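Local coordinates for diol-dehydratase (Roseburia inulinivorans, PDB 5I2A), which dehydrates 1,2-propanediol as a B12-independent glycyl radical enzyme of the pyruvate formate lyase-like family, at residues A[19-24]-A[80-85]; A[109-114]-A[339-344]. All coordinates share one frame; numbering follows the deposited sequence. Where two conformers were deposited one is given.

Interaction 1 of 2, residues A[19-24]-A[80-85]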
loop_
_atom_site.group_PDB
_atom_site.type_symbol
_atom_site.label_atom_id
_atom_site.label_comp_id
_atom_site.label_asym_id
_atom_site.label_seq_id
_atom_site.Cartn_x
_atom_site.Cartn_y
_atom_site.Cartn_z
ATOM N N VAL A 19 -26.934 -20.635 -30.618
ATOM C CA VAL A 19 -26.264 -19.519 -31.271
ATOM C C VAL A 19 -27.227 -18.376 -31.626
ATOM O O VAL A 19 -26.975 -17.213 -31.288
ATOM C CB VAL A 19 -25.523 -19.988 -32.532
ATOM C CG1 VAL A 19 -25.132 -18.805 -33.384
ATOM C CG2 VAL A 19 -24.288 -20.794 -32.138
ATOM N N ASP A 20 -28.335 -18.709 -32.284
ATOM C CA ASP A 20 -29.311 -17.696 -32.685
ATOM C C ASP A 20 -29.852 -16.935 -31.479
ATOM O O ASP A 20 -30.114 -15.742 -31.557
ATOM C CB ASP A 20 -30.474 -18.334 -33.456
ATOM C CG ASP A 20 -30.054 -18.862 -34.818
ATOM O OD1 ASP A 20 -29.032 -18.397 -35.366
ATOM O OD2 ASP A 20 -30.752 -19.742 -35.340
ATOM N N HIS A 21 -30.027 -17.632 -30.366
ATOM C CA HIS A 21 -30.489 -16.973 -29.154
ATOM C C HIS A 21 -29.489 -15.900 -28.679
ATOM O O HIS A 21 -29.902 -14.815 -28.283
ATOM C CB HIS A 21 -30.741 -17.989 -28.048
ATOM C CG HIS A 21 -31.252 -17.380 -26.780
ATOM N ND1 HIS A 21 -32.489 -16.778 -26.690
ATOM C CD2 HIS A 21 -30.682 -17.255 -25.556
ATOM C CE1 HIS A 21 -32.668 -16.327 -25.459
ATOM N NE2 HIS A 21 -31.586 -16.601 -24.752
ATOM N N LEU A 22 -28.190 -16.187 -28.733
ATOM C CA LEU A 22 -27.189 -15.182 -28.328
ATOM C C LEU A 22 -27.383 -13.891 -29.091
ATOM O O LEU A 22 -27.229 -12.814 -28.543
ATOM C CB LEU A 22 -25.746 -15.666 -28.564
ATOM C CG LEU A 22 -25.215 -16.810 -27.703
ATOM C CD1 LEU A 22 -23.682 -16.890 -27.818
ATOM C CD2 LEU A 22 -25.645 -16.665 -26.245
ATOM N N TYR A 23 -27.728 -14.007 -30.366
ATOM C CA TYR A 23 -27.712 -12.840 -31.230
ATOM C C TYR A 23 -29.103 -12.265 -31.550
ATOM O O TYR A 23 -29.214 -11.378 -32.372
ATOM C CB TYR A 23 -26.973 -13.183 -32.530
ATOM C CG TYR A 23 -25.464 -13.295 -32.352
ATOM C CD1 TYR A 23 -24.870 -14.486 -31.931
ATOM C CD2 TYR A 23 -24.637 -12.204 -32.592
ATOM C CE1 TYR A 23 -23.475 -14.580 -31.758
ATOM C CE2 TYR A 23 -23.260 -12.291 -32.423
ATOM C CZ TYR A 23 -22.684 -13.474 -32.007
ATOM O OH TYR A 23 -21.310 -13.537 -31.846
ATOM N N ALA A 24 -30.140 -12.744 -30.871
ATOM C CA ALA A 24 -31.506 -12.305 -31.164
ATOM C C ALA A 24 -31.690 -10.815 -30.892
ATOM O O ALA A 24 -32.461 -10.154 -31.581
ATOM C CB ALA A 24 -32.513 -13.122 -30.364
ATOM N N ILE A 80 -28.305 -10.965 -17.815
ATOM C CA ILE A 80 -29.567 -11.531 -18.250
ATOM C C ILE A 80 -29.621 -11.475 -19.776
ATOM O O ILE A 80 -29.921 -12.472 -20.421
ATOM C CB ILE A 80 -30.749 -10.807 -17.630
ATOM C CG1 ILE A 80 -30.698 -10.972 -16.109
ATOM C CG2 ILE A 80 -32.079 -11.359 -18.188
ATOM C CD1 ILE A 80 -30.565 -12.447 -15.671
ATOM N N ALA A 81 -29.283 -10.326 -20.352
ATOM C CA ALA A 81 -29.215 -10.210 -21.807
ATOM C C ALA A 81 -28.016 -10.973 -22.356
ATOM O O ALA A 81 -26.900 -10.745 -21.925
ATOM C CB ALA A 81 -29.145 -8.762 -22.224
ATOM N N PRO A 82 -28.247 -11.883 -23.316
ATOM C CA PRO A 82 -27.124 -12.579 -23.953
ATOM C C PRO A 82 -26.146 -11.598 -24.602
ATOM O O PRO A 82 -26.574 -10.587 -25.148
ATOM C CB PRO A 82 -27.802 -13.460 -25.004
ATOM C CG PRO A 82 -29.245 -13.626 -24.495
ATOM C CD PRO A 82 -29.551 -12.293 -23.869
ATOM N N ARG A 83 -24.851 -11.897 -24.501
ATOM C CA ARG A 83 -23.790 -11.034 -25.038
ATOM C C ARG A 83 -23.791 -9.642 -24.413
ATOM O O ARG A 83 -23.235 -8.705 -24.973
ATOM C CB ARG A 83 -23.890 -10.925 -26.562
ATOM C CG ARG A 83 -23.696 -12.274 -27.263
ATOM C CD ARG A 83 -23.765 -12.156 -28.770
ATOM N NE ARG A 83 -22.633 -11.438 -29.335
ATOM C CZ ARG A 83 -22.729 -10.307 -30.029
ATOM N NH1 ARG A 83 -23.921 -9.754 -30.254
ATOM N NH2 ARG A 83 -21.625 -9.740 -30.515
ATOM N N GLY A 84 -24.417 -9.518 -23.249
ATOM C CA GLY A 84 -24.457 -8.262 -22.539
ATOM C C GLY A 84 -23.197 -8.097 -21.705
ATOM O O GLY A 84 -22.302 -8.944 -21.751
ATOM N N CYS A 85 -23.110 -7.002 -20.959
ATOM C CA CYS A 85 -22.011 -6.852 -20.018
ATOM C C CYS A 85 -22.454 -6.170 -18.735
ATOM O O CYS A 85 -23.398 -5.373 -18.724
ATOM C CB CYS A 85 -20.854 -6.071 -20.650
ATOM S SG CYS A 85 -21.216 -4.316 -20.957
HETATM O O HOH W 1 -26.351 -10.147 -29.017
HETATM O O HOH W 2 -19.668 -11.442 -31.964
#
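Arg-83 reaches over the end of helix 14-22 to meet Leu-22 and Tyr-23 from the third position of a type II beta turn, Ala-81 to Gly-84, closed by Gly-84 N to Ala-81 O at 3.1 Å. From a left-handed backbone its CB heads toward the helix. CG comes next, 3.8 Å from Leu-22 O. CD then sits over the centre of one face of the Tyr-23 ring in a CH-pi contact, 3.6 Å from the centroid and only 11° off the normal, with Leu-22 CB beside it. A bend at chi3 (69°) puts NE near Tyr-23 CZ. The guanidinium that follows is modelled in two conformers, and in one of them it runs nearly parallel to the ring. In that conformer NH1 reaches Leu-22 O through a water, so a carbonyl at the helix end gains a partner; a second water, bonded to Tyr-23 OH, is held only weakly by NH2. Asp-325 and Asn-327 take up the backbone N and O of Arg-83. One residue earlier in the turn, Pro-82 packs against two side chains of the helix: its CB rests 4.1 Å from Leu-22 CD2, and its CG 3.8 Å from His-21 NE2.

Interaction 2 of 2, residues A[109-114]-A[339-344]; sequences DPFYIS and AGYSLF
Tyr-341 lays one face of its ring against Asp-109, whose CG sits 3.8 Å above the ring plane, displaced toward the rim, with CB nearest Tyr-341 CE1. The same aspartate reaches back to the backbone from which that ring springs. Asp-109 OD1 takes the N-H of Gly-340 on its syn lone pair, at 2.7 Å and almost straight (166°). Asp-109 OD2 accepts from Tyr-341 N at 2.8 Å, a more bent bond that arrives from above the carboxylate plane. Two consecutive N-H groups thus grip one buried carboxylate and fix its rotation, while Gly-340 takes a backbone conformation in which a side chain would run into the preceding carbonyl oxygen. At the far end of the ring, Tyr-341 OH donates to Pro-110 O (2.7 Å), in the carbonyl plane and on a lone pair. Phe-111 completes the setting with an offset edge-to-face pair: the edge of Tyr-341 is turned toward its face, planes 76° apart and Phe-111 CE1 3.8 Å from Tyr-341 CE1. An alanine in place of Tyr-341 would probably leave Pro-110 O without its hydroxyl donor and open a gap beside Phe-111 and Asp-109. Next along the chain, Ser-342 OG accepts from Phe-344 N in an ST turn. Ala-339 O bonds the hydroxyl of Tyr-818, the neighbour in sequence of the predicted radical residue Gly-817. The contact joins the loop ahead of helix 115-125 to the one entering strand 346-350, with Leu-343 and Phe-344 packed on strand 283-285.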
loop_
_atom_site.group_PDB
_atom_site.type_symbol
_atom_site.label_atom_id
_atom_site.label_comp_id
_atom_site.label_asym_id
_atom_site.label_seq_id
_atom_site.Cartn_x
_atom_site.Cartn_y
_atom_site.Cartn_z
ATOM N N ASP A 109 -18.698 -1.400 -31.820
ATOM C CA ASP A 109 -19.223 -2.185 -30.704
ATOM C C ASP A 109 -20.330 -1.450 -29.913
ATOM O O ASP A 109 -20.159 -1.167 -28.732
ATOM C CB ASP A 109 -18.081 -2.583 -29.737
ATOM C CG ASP A 109 -17.118 -3.644 -30.329
ATOM O OD1 ASP A 109 -17.063 -3.818 -31.568
ATOM O OD2 ASP A 109 -16.390 -4.293 -29.542
ATOM N N PRO A 110 -21.470 -1.154 -30.564
ATOM C CA PRO A 110 -22.561 -0.495 -29.833
ATOM C C PRO A 110 -23.189 -1.402 -28.768
ATOM O O PRO A 110 -23.153 -2.625 -28.897
ATOM C CB PRO A 110 -23.576 -0.161 -30.936
ATOM C CG PRO A 110 -23.322 -1.242 -32.016
ATOM C CD PRO A 110 -21.816 -1.422 -31.977
ATOM N N PHE A 111 -23.737 -0.793 -27.721
ATOM C CA PHE A 111 -24.453 -1.500 -26.659
ATOM C C PHE A 111 -25.769 -0.782 -26.351
ATOM O O PHE A 111 -25.792 0.445 -26.270
ATOM C CB PHE A 111 -23.634 -1.564 -25.360
ATOM C CG PHE A 111 -22.547 -2.600 -25.344
ATOM C CD1 PHE A 111 -21.329 -2.362 -25.961
ATOM C CD2 PHE A 111 -22.723 -3.787 -24.658
ATOM C CE1 PHE A 111 -20.305 -3.305 -25.919
ATOM C CE2 PHE A 111 -21.709 -4.743 -24.625
ATOM C CZ PHE A 111 -20.495 -4.495 -25.259
ATOM N N TYR A 112 -26.846 -1.532 -26.142
ATOM C CA TYR A 112 -28.084 -0.926 -25.662
ATOM C C TYR A 112 -27.991 -0.668 -24.166
ATOM O O TYR A 112 -27.444 -1.474 -23.433
ATOM C CB TYR A 112 -29.301 -1.813 -25.968
ATOM C CG TYR A 112 -30.572 -1.370 -25.253
ATOM C CD1 TYR A 112 -31.226 -0.196 -25.606
ATOM C CD2 TYR A 112 -31.114 -2.131 -24.232
ATOM C CE1 TYR A 112 -32.397 0.211 -24.951
ATOM C CE2 TYR A 112 -32.271 -1.737 -23.570
ATOM C CZ TYR A 112 -32.908 -0.570 -23.936
ATOM O OH TYR A 112 -34.052 -0.199 -23.277
ATOM N N ILE A 113 -28.504 0.473 -23.721
ATOM C CA ILE A 113 -28.632 0.733 -22.297
ATOM C C ILE A 113 -29.966 1.443 -22.009
ATOM O O ILE A 113 -30.295 2.452 -22.630
ATOM C CB ILE A 113 -27.427 1.560 -21.754
ATOM C CG1 ILE A 113 -27.549 1.769 -20.244
ATOM C CG2 ILE A 113 -27.277 2.889 -22.492
ATOM C CD1 ILE A 113 -26.309 2.453 -19.609
ATOM N N SER A 114 -30.732 0.885 -21.079
ATOM C CA SER A 114 -32.077 1.378 -20.793
ATOM C C SER A 114 -32.016 2.618 -19.929
ATOM O O SER A 114 -30.989 2.892 -19.312
ATOM C CB SER A 114 -32.915 0.313 -20.094
ATOM O OG SER A 114 -32.487 0.132 -18.754
ATOM N N ALA A 339 -12.009 -3.894 -31.676
ATOM C CA ALA A 339 -13.348 -3.895 -32.282
ATOM C C ALA A 339 -13.837 -5.313 -32.559
ATOM O O ALA A 339 -13.047 -6.178 -32.898
ATOM C CB ALA A 339 -13.343 -3.088 -33.561
ATOM N N GLY A 340 -15.140 -5.539 -32.426
ATOM C CA GLY A 340 -15.723 -6.831 -32.766
ATOM C C GLY A 340 -16.208 -7.616 -31.556
ATOM O O GLY A 340 -16.474 -8.798 -31.655
ATOM N N TYR A 341 -16.310 -6.945 -30.413
ATOM C CA TYR A 341 -16.808 -7.554 -29.176
ATOM C C TYR A 341 -15.953 -8.713 -28.638
ATOM O O TYR A 341 -16.437 -9.493 -27.836
ATOM C CB TYR A 341 -18.240 -8.067 -29.363
ATOM C CG TYR A 341 -19.268 -7.022 -29.754
ATOM C CD1 TYR A 341 -19.696 -6.071 -28.849
ATOM C CD2 TYR A 341 -19.833 -7.023 -31.025
ATOM C CE1 TYR A 341 -20.652 -5.128 -29.192
ATOM C CE2 TYR A 341 -20.803 -6.092 -31.382
ATOM C CZ TYR A 341 -21.210 -5.149 -30.460
ATOM O OH TYR A 341 -22.153 -4.225 -30.810
ATOM N N SER A 342 -14.705 -8.843 -29.080
ATOM C CA SER A 342 -13.869 -9.943 -28.617
ATOM C C SER A 342 -13.464 -9.788 -27.143
ATOM O O SER A 342 -13.328 -8.669 -26.625
ATOM C CB SER A 342 -12.601 -10.080 -29.475
ATOM O OG SER A 342 -11.944 -11.302 -29.162
ATOM N N LEU A 343 -13.276 -10.929 -26.492
ATOM C CA LEU A 343 -12.654 -11.013 -25.176
ATOM C C LEU A 343 -11.297 -11.726 -25.287
ATOM O O LEU A 343 -10.650 -11.999 -24.274
ATOM C CB LEU A 343 -13.579 -11.746 -24.187
ATOM C CG LEU A 343 -14.809 -10.924 -23.770
ATOM C CD1 LEU A 343 -15.719 -11.709 -22.819
ATOM C CD2 LEU A 343 -14.355 -9.639 -23.118
ATOM N N PHE A 344 -10.904 -12.036 -26.528
ATOM C CA PHE A 344 -9.596 -12.615 -26.832
ATOM C C PHE A 344 -9.287 -13.825 -25.950
ATOM O O PHE A 344 -8.235 -13.900 -25.319
ATOM C CB PHE A 344 -8.510 -11.533 -26.681
ATOM C CG PHE A 344 -8.882 -10.238 -27.353
ATOM C CD1 PHE A 344 -8.604 -10.037 -28.696
ATOM C CD2 PHE A 344 -9.589 -9.256 -26.659
ATOM C CE1 PHE A 344 -8.991 -8.855 -29.331
ATOM C CE2 PHE A 344 -9.980 -8.073 -27.291
ATOM C CZ PHE A 344 -9.670 -7.866 -28.617
#

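From the N terminus the chain leaves helix 14-22, passes through helices 32-43 and 49-63, and returns at 80-85, where interaction 1 closes a first loop of 55 residues, about half of it helix and with no strand. It then runs past helix 94-97 to 109-114, from which a much longer excursion of 224 residues, mostly helix, ends at 339-344 and closes interaction 2. The two loops follow one another without nesting or crossing, yet their contacts touch, with centres about 11 Å apart. Arg-83 links them through a cation-pi pair with Tyr-341, and Cys-85 SG packs on Phe-111 CE2 at 3.7 Å. Together they tie helix 14-22, through the turn at 80-85, to the loops ahead of helix 115-125 and strand 346-350.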